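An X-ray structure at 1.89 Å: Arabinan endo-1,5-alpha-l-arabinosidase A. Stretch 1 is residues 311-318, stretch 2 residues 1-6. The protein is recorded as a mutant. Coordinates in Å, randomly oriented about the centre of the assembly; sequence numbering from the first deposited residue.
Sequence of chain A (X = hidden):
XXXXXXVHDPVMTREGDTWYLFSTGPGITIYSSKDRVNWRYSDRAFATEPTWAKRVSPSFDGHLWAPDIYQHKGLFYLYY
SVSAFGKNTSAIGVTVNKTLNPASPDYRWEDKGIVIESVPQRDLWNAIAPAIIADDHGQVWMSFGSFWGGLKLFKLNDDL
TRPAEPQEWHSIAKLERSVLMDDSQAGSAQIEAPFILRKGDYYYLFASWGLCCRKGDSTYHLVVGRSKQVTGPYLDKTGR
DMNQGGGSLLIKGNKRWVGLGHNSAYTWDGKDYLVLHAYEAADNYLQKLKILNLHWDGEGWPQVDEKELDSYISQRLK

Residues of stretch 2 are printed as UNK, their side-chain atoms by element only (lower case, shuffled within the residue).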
# COMPACT_ATOMS: atom_id res chain seq x y z
N SER A 311 -12.64 14.19 -12.20
CA SER A 311 -13.12 13.58 -13.44
C SER A 311 -13.04 12.07 -13.48
O SER A 311 -13.73 11.45 -14.32
CB SER A 311 -12.40 14.17 -14.66
OG SER A 311 -11.00 13.98 -14.59
N TYR A 312 -12.25 11.46 -12.60
CA TYR A 312 -12.30 10.00 -12.42
C TYR A 312 -13.43 9.70 -11.41
O TYR A 312 -13.37 10.10 -10.24
CB TYR A 312 -11.03 9.34 -11.97
CG TYR A 312 -11.25 7.88 -11.69
CD1 TYR A 312 -11.13 6.93 -12.71
CD2 TYR A 312 -11.66 7.43 -10.42
CE1 TYR A 312 -11.36 5.59 -12.47
CE2 TYR A 312 -11.91 6.08 -10.19
CZ TYR A 312 -11.77 5.17 -11.21
OH TYR A 312 -12.04 3.83 -11.00
N ILE A 313 -14.47 9.07 -11.91
CA ILE A 313 -15.72 8.77 -11.16
C ILE A 313 -16.08 7.27 -11.27
O ILE A 313 -16.75 6.83 -12.20
CB ILE A 313 -16.89 9.65 -11.64
CG1 ILE A 313 -16.57 11.11 -11.42
CG2 ILE A 313 -18.20 9.35 -10.83
CD1 ILE A 313 -17.60 12.10 -12.03
N SER A 314 -15.61 6.48 -10.30
CA SER A 314 -15.95 5.08 -10.20
C SER A 314 -17.45 4.95 -9.96
O SER A 314 -18.10 5.92 -9.53
CB SER A 314 -15.15 4.35 -9.09
OG SER A 314 -15.47 4.84 -7.77
N GLN A 315 -17.97 3.77 -10.29
CA GLN A 315 -19.38 3.43 -10.13
C GLN A 315 -19.48 2.04 -9.49
O GLN A 315 -18.94 1.05 -10.00
CB GLN A 315 -20.13 3.47 -11.47
CG GLN A 315 -20.17 4.84 -12.21
CD GLN A 315 -21.16 5.88 -11.62
OE1 GLN A 315 -22.24 6.10 -12.18
NE2 GLN A 315 -20.78 6.54 -10.53
N ARG A 316 -20.20 1.95 -8.37
CA ARG A 316 -20.49 0.66 -7.74
C ARG A 316 -21.73 0.00 -8.33
O ARG A 316 -22.86 0.48 -8.17
CB ARG A 316 -20.64 0.83 -6.22
CG ARG A 316 -21.13 -0.41 -5.49
CD ARG A 316 -20.13 -1.50 -5.39
NE ARG A 316 -20.65 -2.65 -4.64
CZ ARG A 316 -20.65 -2.77 -3.31
NH1 ARG A 316 -20.14 -1.82 -2.51
NH2 ARG A 316 -21.16 -3.86 -2.78
N LEU A 317 -21.50 -1.12 -9.01
CA LEU A 317 -22.53 -1.93 -9.66
C LEU A 317 -23.33 -2.75 -8.65
O LEU A 317 -22.81 -3.13 -7.60
CB LEU A 317 -21.87 -2.90 -10.66
CG LEU A 317 -21.28 -2.32 -11.96
CD1 LEU A 317 -20.47 -3.43 -12.68
CD2 LEU A 317 -22.39 -1.80 -12.88
N LYS A 318 -24.58 -3.05 -8.98
CA LYS A 318 -25.35 -4.06 -8.22
C LYS A 318 -24.76 -5.47 -8.38
O LYS A 318 -24.22 -5.83 -9.44
CB LYS A 318 -26.82 -4.09 -8.64
CG LYS A 318 -27.47 -2.69 -8.85
CD LYS A 318 -27.05 -1.67 -7.76
CE LYS A 318 -26.96 -0.20 -8.28
NZ LYS A 318 -27.31 0.82 -7.20
OXT LYS A 318 -24.80 -6.29 -7.44
N UNK A 1 -23.54 1.72 -12.00
CA UNK A 1 -23.62 1.54 -10.67
C UNK A 1 -24.49 2.64 -10.12
O UNK A 1 -25.68 2.41 -10.08
N UNK A 2 -23.94 3.76 -9.64
CA UNK A 2 -24.70 4.97 -9.22
C UNK A 2 -23.98 5.81 -8.17
O UNK A 2 -23.99 7.02 -8.33
c UNK A 2 -25.96 4.68 -8.78
N UNK A 3 -23.40 5.19 -7.12
CA UNK A 3 -22.48 5.87 -6.16
C UNK A 3 -21.02 5.54 -6.49
O UNK A 3 -20.76 4.49 -7.03
c UNK A 3 -25.37 5.27 -2.09
c UNK A 3 -23.94 5.57 -2.54
n UNK A 3 -25.57 5.43 -0.60
c UNK A 3 -23.86 6.06 -4.02
c UNK A 3 -22.73 5.37 -4.72
N UNK A 4 -20.06 6.40 -6.10
CA UNK A 4 -18.64 6.06 -6.24
C UNK A 4 -18.25 4.92 -5.30
O UNK A 4 -18.88 4.74 -4.22
c UNK A 4 -16.99 9.52 -6.91
c UNK A 4 -17.92 8.33 -7.02
o UNK A 4 -15.75 9.41 -6.70
n UNK A 4 -17.59 10.69 -7.12
c UNK A 4 -17.75 7.28 -5.97
N UNK A 5 -17.26 4.13 -5.69
CA UNK A 5 -16.80 3.10 -4.81
C UNK A 5 -15.89 3.59 -3.67
O UNK A 5 -14.90 4.33 -3.86
c UNK A 5 -16.39 1.74 -5.50
c UNK A 5 -15.22 1.12 -4.91
c UNK A 5 -16.42 1.72 -7.00
N UNK A 6 -16.27 3.20 -2.46
CA UNK A 6 -15.48 3.54 -1.27
C UNK A 6 -14.48 2.45 -0.92
O UNK A 6 -14.85 1.28 -0.71
o UNK A 6 -18.12 2.30 -0.48
c UNK A 6 -16.38 3.88 -0.06
o UNK A 6 -17.27 2.21 1.47
c UNK A 6 -17.30 2.74 0.34
O HOH W 1 -22.29 8.88 -9.40
O HOH W 2 -23.99 2.35 -6.62
O HOH W 3 -14.45 7.30 -7.63
O HOH W 4 -17.84 0.22 -2.12

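Position 1 has backbone atoms and no side-chain atom; its CA lies 3.8 Å from Leu 317 CA, the nearest CA pair between the stretches. The absence of side-chain atoms identifies Gly 1. An ideal CB on the deposited coordinates would lie 2.2 Å from Arg 316 O, but the local model is too tight to rest the identification on.

Position 2 carries one carbon and nothing beyond it. That carbon points away from stretch 1 and comes no nearer than 4.4 Å, to Lys 318 NZ. A lone CB defines Ala 2. Its backbone does more: water 1 donates to Ala 2 O (2.7 Å) and accepts from Gln 315 NE2 (3.0 Å).

At position 3, four carbons in an unbranched row end in a nitrogen; the nearest side-chain atom, CB, is 5.2 Å from Arg 316 CB. This is Lys 3, with CA-to-CB directed away. Contact therefore falls to the main chain: Arg 316 N donates to Lys 3 O at 2.9 Å with an angle of 166°, close to linear.

Position 4 shows three carbons, the third bearing one oxygen and one nitrogen. One of the carbons approaches Ile 313 CG2 at 4.0 Å. The terminal amide after two methylenes indicates Gln 4, and the approaching atom is CG. Its OE1 accepts from water 3 (2.6 Å), which in turn accepts from Ser 314 N (3.0 Å). Gln 4 CA also makes a CA-H...O contact with Ser 314 O at 3.3 Å.

Three carbons occupy position 5, one of them carrying the other two, and a branch carbon reaches 3.4 Å from Ser 314 OG. Branching at CB without a heteroatom fits Val 5; the atom near Ser 314 OG is CG1. Val 5 N donates to the same OG at 2.8 Å and 154°.

Position 6 has two carbons, the second holding two oxygens, and no direct contact within 4.5 Å of stretch 1. The short carboxylate is Asp 6. Water 4 donates to Asp 6 OD1 (2.7 Å) and accepts a weak bond from Arg 316 NH1 (3.1 Å).

The contact joins the two chain ends, burying 545 Å² in total. Two direct hydrogen bonds, Arg 316 N to Lys 3 O and Val 5 N to Ser 314 OG, link positions 3 and 5 to stretch 1. Gln 315 NE2 donates to the carbonyl of the preceding residue, Ser 314 O (2.9 Å), within stretch 1. Four waters also link the stretches; water 2 accepts from Lys 3 N (2.9 Å) and donates to Arg 316 O (2.7 Å).

Stretch 2 1-6: GAKQVD
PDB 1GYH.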